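Local structure of LacI family transcription regulator (Bifidobacterium animalis subsp. lactis, 4O5A) at residues S179-R184 with Y332-R337; F288-A293 with I297-R302. The protein probably regulates transcription as a LacI-family repressor-like protein, binding DNA through an N-terminal helix-turn-helix and a small effector through a periplasmic-binding-protein-like core. All blocks are in the same frame, centred on the assembly; numbering follows the deposited sequence.

Interaction 1. Residues S179-R184 with Y332-R337; sequences SGTMIR and YELIER
T181 points from its helix to meet both Y332 and L334, and its two branches divide the work. The hydroxyl takes the polar side: OG1 of T181 lies 2.6 Å from OH of Y332, a short hydrogen bond in which either group could be the donor. OG1 comes to the edge of the phenol, in the plane of the ring, and also lies 3.4 Å from CE1 of Y332. The methyl takes the apolar side, with CG2 of T181 3.9 Å from CB of L334. This split follows from the first torsion of T181 (chi1 -63°), which turns CG2 anti to the backbone N and leaves OG1 beside that N. Y332 gets there by placing CG between its own backbone N and carbonyl carbon (chi1 60°), which carries the ring out toward the helix. On the next residue of the helix, CG of M182 packs loosely on CD1 of L334 at 4.3 Å, and CD2 of L334 lies 4.1 Å from the carbonyl O of T181. Behind the hydroxyl, OG1 of T181 also makes a weak hydrogen bond to A177 O in the preceding turn. Helix 175-188 thus lies over the edge strand 333-335 of the mixed sheet; M182 continues inward onto L300 and strand 280-284, while S179 and I183 pack against helix 206-219.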
ATOM      1  N   SER A 179      21.979  -6.763   4.343  1.00 15.49           N
ATOM      2  CA  SER A 179      22.559  -6.136   5.528  1.00 18.24           C
ATOM      3  C   SER A 179      23.973  -5.660   5.224  1.00 24.65           C
ATOM      4  O   SER A 179      24.339  -4.528   5.551  1.00 20.54           O
ATOM      5  CB  SER A 179      22.601  -7.111   6.708  1.00 21.18           C
ATOM      6  OG  SER A 179      21.297  -7.526   7.085  1.00 23.15           O
ATOM      7  N   GLY A 180      24.755  -6.524   4.585  1.00 21.77           N
ATOM      8  CA  GLY A 180      26.113  -6.184   4.189  1.00 20.15           C
ATOM      9  C   GLY A 180      26.173  -5.004   3.243  1.00 22.74           C
ATOM     10  O   GLY A 180      27.017  -4.119   3.394  1.00 20.86           O
ATOM     11  N   THR A 181      25.269  -4.973   2.271  1.00 19.65           N
ATOM     12  CA  THR A 181      25.274  -3.896   1.291  1.00 18.70           C
ATOM     13  C   THR A 181      25.027  -2.547   1.981  1.00 17.26           C
ATOM     14  O   THR A 181      25.700  -1.558   1.674  1.00 19.84           O
ATOM     15  CB  THR A 181      24.220  -4.135   0.193  1.00 23.53           C
ATOM     16  OG1 THR A 181      24.556  -5.336  -0.525  1.00 23.09           O
ATOM     17  CG2 THR A 181      24.202  -2.972  -0.778  1.00 27.03           C
HETATM   18  N   MSE A 182      24.079  -2.516   2.913  1.00 18.63           N
HETATM   19  CA  MSE A 182      23.748  -1.283   3.630  1.00 13.64           C
HETATM   20  C   MSE A 182      24.885  -0.861   4.552  1.00 20.69           C
HETATM   21  O   MSE A 182      25.262   0.310   4.599  1.00 20.47           O
HETATM   22  CB  MSE A 182      22.463  -1.459   4.421  1.00 16.00           C
HETATM   23  CG  MSE A 182      21.234  -1.476   3.533  1.00 20.25           C
HETATM   24 SE   MSE A 182      19.635  -1.591   4.618  0.55 20.99          SE
HETATM   25  CE  MSE A 182      19.751  -3.441   5.104  1.00 18.59           C
ATOM     26  N   ILE A 183      25.443  -1.817   5.277  1.00 18.36           N
ATOM     27  CA  ILE A 183      26.495  -1.484   6.228  1.00 19.39           C
ATOM     28  C   ILE A 183      27.755  -1.040   5.497  1.00 22.80           C
ATOM     29  O   ILE A 183      28.426  -0.105   5.929  1.00 22.31           O
ATOM     30  CB  ILE A 183      26.789  -2.666   7.174  1.00 20.15           C
ATOM     31  CG1 ILE A 183      25.541  -2.978   8.000  1.00 19.62           C
ATOM     32  CG2 ILE A 183      27.974  -2.367   8.080  1.00 23.91           C
ATOM     33  CD1 ILE A 183      25.590  -4.341   8.651  1.00 22.48           C
ATOM     34  N   ARG A 184      28.090  -1.693   4.389  1.00 21.00           N
ATOM     35  CA  ARG A 184      29.280  -1.274   3.648  1.00 18.81           C
ATOM     36  C   ARG A 184      29.132   0.150   3.101  1.00 19.75           C
ATOM     37  O   ARG A 184      30.104   0.884   3.036  1.00 21.39           O
ATOM     38  CB  ARG A 184      29.614  -2.257   2.516  1.00 19.59           C
ATOM     39  CG  ARG A 184      30.123  -3.607   2.994  1.00 21.42           C
ATOM     40  CD  ARG A 184      30.705  -4.413   1.825  1.00 22.59           C
ATOM     41  NE  ARG A 184      29.654  -4.750   0.862  1.00 26.61           N
ATOM     42  CZ  ARG A 184      28.841  -5.797   0.984  1.00 25.60           C
ATOM     43  NH1 ARG A 184      28.981  -6.620   2.018  1.00 25.23           N
ATOM     44  NH2 ARG A 184      27.894  -6.025   0.074  1.00 26.20           N
ATOM     45  N   TYR A 332      18.247  -7.520  -5.085  1.00 28.05           N
ATOM     46  CA  TYR A 332      17.829  -6.245  -4.525  1.00 26.77           C
ATOM     47  C   TYR A 332      18.810  -5.179  -5.013  1.00 25.01           C
ATOM     48  O   TYR A 332      19.834  -5.495  -5.608  1.00 26.50           O
ATOM     49  CB  TYR A 332      17.881  -6.317  -2.999  1.00 23.06           C
ATOM     50  CG  TYR A 332      19.270  -6.614  -2.487  1.00 25.85           C
ATOM     51  CD1 TYR A 332      20.200  -5.605  -2.295  1.00 27.69           C
ATOM     52  CD2 TYR A 332      19.662  -7.917  -2.221  1.00 29.54           C
ATOM     53  CE1 TYR A 332      21.483  -5.883  -1.850  1.00 26.70           C
ATOM     54  CE2 TYR A 332      20.932  -8.199  -1.775  1.00 32.23           C
ATOM     55  CZ  TYR A 332      21.839  -7.179  -1.583  1.00 24.93           C
ATOM     56  OH  TYR A 332      23.110  -7.464  -1.138  1.00 35.99           O
ATOM     57  N   GLU A 333      18.531  -3.915  -4.713  1.00 23.34           N
ATOM     58  CA  GLU A 333      19.409  -2.832  -5.146  1.00 21.70           C
ATOM     59  C   GLU A 333      19.400  -1.753  -4.070  1.00 20.73           C
ATOM     60  O   GLU A 333      18.338  -1.395  -3.573  1.00 23.80           O
ATOM     61  CB  GLU A 333      18.883  -2.264  -6.470  1.00 33.58           C
ATOM     62  CG  GLU A 333      19.585  -1.018  -7.013  1.00 39.68           C
ATOM     63  CD  GLU A 333      18.807  -0.393  -8.175  1.00 57.03           C
ATOM     64  OE1 GLU A 333      17.730  -0.930  -8.528  1.00 60.31           O
ATOM     65  OE2 GLU A 333      19.257   0.636  -8.727  1.00 66.02           O
ATOM     66  N   LEU A 334      20.568  -1.239  -3.700  1.00 20.80           N
ATOM     67  CA  LEU A 334      20.578  -0.092  -2.792  1.00 22.06           C
ATOM     68  C   LEU A 334      20.472   1.146  -3.663  1.00 22.28           C
ATOM     69  O   LEU A 334      21.381   1.432  -4.460  1.00 25.60           O
ATOM     70  CB  LEU A 334      21.882  -0.037  -1.988  1.00 22.07           C
ATOM     71  CG  LEU A 334      21.960   1.126  -0.989  1.00 23.48           C
ATOM     72  CD1 LEU A 334      20.866   1.013   0.066  1.00 21.97           C
ATOM     73  CD2 LEU A 334      23.333   1.166  -0.340  1.00 34.31           C
ATOM     74  N   ILE A 335      19.357   1.854  -3.554  1.00 21.83           N
ATOM     75  CA  ILE A 335      19.171   3.087  -4.300  1.00 21.51           C
ATOM     76  C   ILE A 335      19.654   4.255  -3.463  1.00 20.79           C
ATOM     77  O   ILE A 335      19.016   4.635  -2.487  1.00 18.02           O
ATOM     78  CB  ILE A 335      17.701   3.291  -4.666  1.00 21.63           C
ATOM     79  CG1 ILE A 335      17.202   2.075  -5.450  1.00 27.84           C
ATOM     80  CG2 ILE A 335      17.530   4.579  -5.465  1.00 24.22           C
ATOM     81  CD1 ILE A 335      15.730   2.126  -5.774  1.00 30.83           C
ATOM     82  N   GLU A 336      20.781   4.825  -3.871  1.00 22.52           N
ATOM     83  CA  GLU A 336      21.405   5.913  -3.121  0.57 23.89           C
ATOM     84  C   GLU A 336      20.707   7.234  -3.384  1.00 22.35           C
ATOM     85  O   GLU A 336      20.577   7.675  -4.532  1.00 22.73           O
ATOM     86  CB  GLU A 336      22.886   6.035  -3.474  0.57 23.82           C
ATOM     87  CG  GLU A 336      23.726   4.857  -3.029  0.57 27.31           C
ATOM     88  CD  GLU A 336      25.165   4.960  -3.504  0.57 31.48           C
ATOM     89  OE1 GLU A 336      25.776   6.044  -3.356  0.57 36.47           O
ATOM     90  OE2 GLU A 336      25.685   3.953  -4.032  0.57 39.14           O
ATOM     91  N   ARG A 337      20.252   7.861  -2.308  1.00 21.15           N
ATOM     92  CA  ARG A 337      19.581   9.150  -2.398  1.00 22.61           C
ATOM     93  C   ARG A 337      20.266  10.144  -1.462  1.00 24.00           C
ATOM     94  O   ARG A 337      21.354   9.887  -0.941  1.00 23.77           O
ATOM     95  CB  ARG A 337      18.071   9.007  -2.104  1.00 18.25           C
ATOM     96  CG  ARG A 337      17.353   8.023  -3.052  1.00 16.36           C
ATOM     97  CD  ARG A 337      15.846   8.224  -3.112  1.00 19.44           C
ATOM     98  NE  ARG A 337      15.199   7.295  -4.056  1.00 20.83           N
ATOM     99  CZ  ARG A 337      14.588   6.160  -3.718  1.00 18.71           C
ATOM    100  NH1 ARG A 337      14.540   5.776  -2.446  1.00 16.84           N
ATOM    101  NH2 ARG A 337      14.031   5.395  -4.665  1.00 17.47           N
TER

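Interaction 2. Residues F288-A293 with I297-R302; sequences FMNVAA and ITALSR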
ATOM      1  N   PHE A 288       7.456   5.152  -3.154  1.00 21.05           N
ATOM      2  CA  PHE A 288       7.367   6.549  -3.577  1.00 20.82           C
ATOM      3  C   PHE A 288       7.566   7.510  -2.410  1.00 20.75           C
ATOM      4  O   PHE A 288       7.984   8.655  -2.602  1.00 18.85           O
ATOM      5  CB  PHE A 288       6.015   6.816  -4.221  1.00 22.11           C
ATOM      6  CG  PHE A 288       5.962   6.516  -5.690  1.00 24.42           C
ATOM      7  CD1 PHE A 288       7.114   6.543  -6.469  1.00 34.20           C
ATOM      8  CD2 PHE A 288       4.754   6.215  -6.299  1.00 25.87           C
ATOM      9  CE1 PHE A 288       7.058   6.275  -7.829  1.00 34.76           C
ATOM     10  CE2 PHE A 288       4.689   5.940  -7.662  1.00 30.83           C
ATOM     11  CZ  PHE A 288       5.844   5.968  -8.426  1.00 33.50           C
HETATM   12  N   MSE A 289       7.274   7.046  -1.199  1.00 17.25           N
HETATM   13  CA  MSE A 289       7.412   7.865  -0.005  1.00 20.57           C
HETATM   14  C   MSE A 289       8.858   8.334   0.170  1.00 22.29           C
HETATM   15  O   MSE A 289       9.117   9.477   0.550  1.00 17.27           O
HETATM   16  CB  MSE A 289       6.992   7.026   1.197  1.00 29.73           C
HETATM   17  CG  MSE A 289       6.904   7.748   2.499  1.00 41.06           C
HETATM   18 SE   MSE A 289       6.548   6.413   3.881  0.55 26.89          SE
HETATM   19  CE  MSE A 289       5.173   5.371   2.994  1.00 27.81           C
ATOM     20  N   ASN A 290       9.798   7.443  -0.102  1.00 16.83           N
ATOM     21  CA  ASN A 290      11.215   7.770   0.013  1.00 15.40           C
ATOM     22  C   ASN A 290      11.661   8.822  -0.997  1.00 18.39           C
ATOM     23  O   ASN A 290      12.557   9.623  -0.703  1.00 19.02           O
ATOM     24  CB  ASN A 290      12.072   6.503  -0.098  1.00 19.46           C
ATOM     25  CG  ASN A 290      11.958   5.625   1.134  1.00 25.41           C
ATOM     26  OD1 ASN A 290      11.724   6.123   2.251  1.00 21.10           O
ATOM     27  ND2 ASN A 290      12.094   4.316   0.942  1.00 20.06           N
ATOM     28  N   VAL A 291      11.039   8.823  -2.172  1.00 17.86           N
ATOM     29  CA  VAL A 291      11.371   9.766  -3.232  1.00 15.70           C
ATOM     30  C   VAL A 291      10.845  11.154  -2.874  1.00 17.58           C
ATOM     31  O   VAL A 291      11.418  12.173  -3.257  1.00 21.36           O
ATOM     32  CB  VAL A 291      10.781   9.285  -4.563  1.00 19.30           C
ATOM     33  CG1 VAL A 291      10.937  10.323  -5.659  1.00 24.01           C
ATOM     34  CG2 VAL A 291      11.474   7.967  -4.978  1.00 22.41           C
ATOM     35  N   ALA A 292       9.748  11.178  -2.123  1.00 17.22           N
ATOM     36  CA  ALA A 292       9.026  12.413  -1.825  1.00 15.78           C
ATOM     37  C   ALA A 292       9.503  13.099  -0.560  1.00 15.07           C
ATOM     38  O   ALA A 292       9.051  14.200  -0.256  1.00 20.28           O
ATOM     39  CB  ALA A 292       7.508  12.140  -1.703  1.00 16.18           C
ATOM     40  N   ALA A 293      10.384  12.439   0.184  1.00 15.31           N
ATOM     41  CA  ALA A 293      10.805  12.914   1.513  1.00 19.73           C
ATOM     42  C   ALA A 293      11.764  14.106   1.440  1.00 17.51           C
ATOM     43  O   ALA A 293      12.203  14.502   0.358  1.00 19.54           O
ATOM     44  CB  ALA A 293      11.461  11.779   2.289  1.00 18.50           C
ATOM     45  N   ILE A 297      15.086   9.656   0.642  1.00 18.10           N
ATOM     46  CA  ILE A 297      15.676   8.672   1.540  1.00 14.79           C
ATOM     47  C   ILE A 297      16.277   7.476   0.785  1.00 16.03           C
ATOM     48  O   ILE A 297      15.597   6.805  -0.007  1.00 17.34           O
ATOM     49  CB  ILE A 297      14.629   8.196   2.573  1.00 17.60           C
ATOM     50  CG1 ILE A 297      14.140   9.385   3.433  1.00 16.04           C
ATOM     51  CG2 ILE A 297      15.203   7.099   3.470  1.00 18.05           C
ATOM     52  CD1 ILE A 297      13.035   9.016   4.427  1.00 16.32           C
ATOM     53  N   THR A 298      17.555   7.226   1.060  1.00 14.29           N
ATOM     54  CA  THR A 298      18.298   6.087   0.518  1.00 14.03           C
ATOM     55  C   THR A 298      17.613   4.796   0.962  1.00 15.73           C
ATOM     56  O   THR A 298      17.246   4.650   2.131  1.00 16.06           O
ATOM     57  CB  THR A 298      19.722   6.116   1.054  1.00 15.42           C
ATOM     58  OG1 THR A 298      20.419   7.215   0.453  1.00 18.93           O
ATOM     59  CG2 THR A 298      20.445   4.815   0.740  1.00 18.93           C
ATOM     60  N   ALA A 299      17.416   3.852   0.039  1.00 17.29           N
ATOM     61  CA  ALA A 299      16.589   2.690   0.354  1.00 14.32           C
ATOM     62  C   ALA A 299      17.168   1.405  -0.218  1.00 15.92           C
ATOM     63  O   ALA A 299      17.708   1.404  -1.311  1.00 18.71           O
ATOM     64  CB  ALA A 299      15.206   2.872  -0.200  1.00 16.09           C
ATOM     65  N   LEU A 300      16.994   0.324   0.530  1.00 16.36           N
ATOM     66  CA  LEU A 300      17.300  -1.015   0.036  1.00 18.09           C
ATOM     67  C   LEU A 300      16.014  -1.464  -0.634  1.00 17.88           C
ATOM     68  O   LEU A 300      14.984  -1.642   0.027  1.00 21.68           O
ATOM     69  CB  LEU A 300      17.678  -1.913   1.217  1.00 21.40           C
ATOM     70  CG  LEU A 300      18.363  -3.251   0.939  1.00 23.90           C
ATOM     71  CD1 LEU A 300      17.419  -4.186   0.215  1.00 25.85           C
ATOM     72  CD2 LEU A 300      19.654  -3.043   0.143  1.00 22.74           C
ATOM     73  N   SER A 301      16.054  -1.596  -1.956  1.00 18.83           N
ATOM     74  CA  SER A 301      14.850  -1.849  -2.729  1.00 18.65           C
ATOM     75  C   SER A 301      14.804  -3.314  -3.140  1.00 24.52           C
ATOM     76  O   SER A 301      15.739  -3.804  -3.753  1.00 24.22           O
ATOM     77  CB  SER A 301      14.859  -0.975  -3.987  1.00 25.19           C
ATOM     78  OG  SER A 301      13.757  -1.282  -4.831  1.00 26.79           O
ATOM     79  N   ARG A 302      13.724  -4.006  -2.789  1.00 22.97           N
ATOM     80  CA  ARG A 302      13.519  -5.386  -3.243  1.00 30.55           C
ATOM     81  C   ARG A 302      12.667  -5.351  -4.498  1.00 25.83           C
ATOM     82  O   ARG A 302      11.774  -4.511  -4.632  1.00 24.29           O
ATOM     83  CB  ARG A 302      12.817  -6.228  -2.172  1.00 33.11           C
ATOM     84  CG  ARG A 302      13.756  -6.955  -1.218  1.00 51.56           C
ATOM     85  CD  ARG A 302      12.989  -7.766  -0.160  1.00 59.85           C
ATOM     86  NE  ARG A 302      12.155  -8.823  -0.735  1.00 63.70           N
ATOM     87  CZ  ARG A 302      10.841  -8.920  -0.550  1.00 67.60           C
ATOM     88  NH1 ARG A 302      10.211  -8.026   0.200  1.00 70.42           N
ATOM     89  NH2 ARG A 302      10.159  -9.911  -1.112  1.00 65.88           N
TER
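N290 and I297 carry this contact between them, joined by a backbone bond and by side chains that lean on each other. The carbonyl O of N290 accepts a hydrogen bond from N of I297 at 2.9 Å. The two side chains cross at about a right angle: OD1 of N290 lies against the branch point of I297, 3.6 Å from its CB, and CB of N290 sits 3.5 Å from O of I297. OD1 has no hydrogen-bonding partner in the model, although it is buried here. The other end of the amide is well supplied, since ND2 of N290 bonds to OD1 of D286 while lying 3.6 Å from CB of A299. With an alanine in place of N290, D286 would probably lose that amide N-H, and a gap would open beside I297 and A299. Three residues on, CB of A293 meets the outer part of the isoleucine, 3.8 Å from CG1 of I297. That branch swings toward A293 because CG1 is anti to the carbonyl carbon (chi1 -61°), whereas CG2 of I297 is anti to the backbone N and turned to OD1 of N290 (3.8 Å). The short, weakly bonded helix 288-292 and strand 298-301 are consecutive pieces of a beta-alpha-beta unit that begins with strand 280-284, the right-handed crossover from which the periplasmic-binding-protein fold is built.

How the interactions relate
From the N terminus, the chain enters interaction 1 on helix 175-188 and does not return until 332-337, 148 residues after the end of 179-184. Within that long excursion it builds most of the mixed sheet, and interaction 2 closes a far shorter loop, with just three residues between 288-293 and 297-302. The small loop therefore lies wholly inside the large one. The two meet in the sheet, where strands 298-301 and 333-335 run antiparallel: N of S301 lies 2.8 Å from O of E333, and N of I335 2.8 Å from O of A299, both probable hydrogen bonds. Together they tie helices 175-188 and 288-292 to adjacent strands.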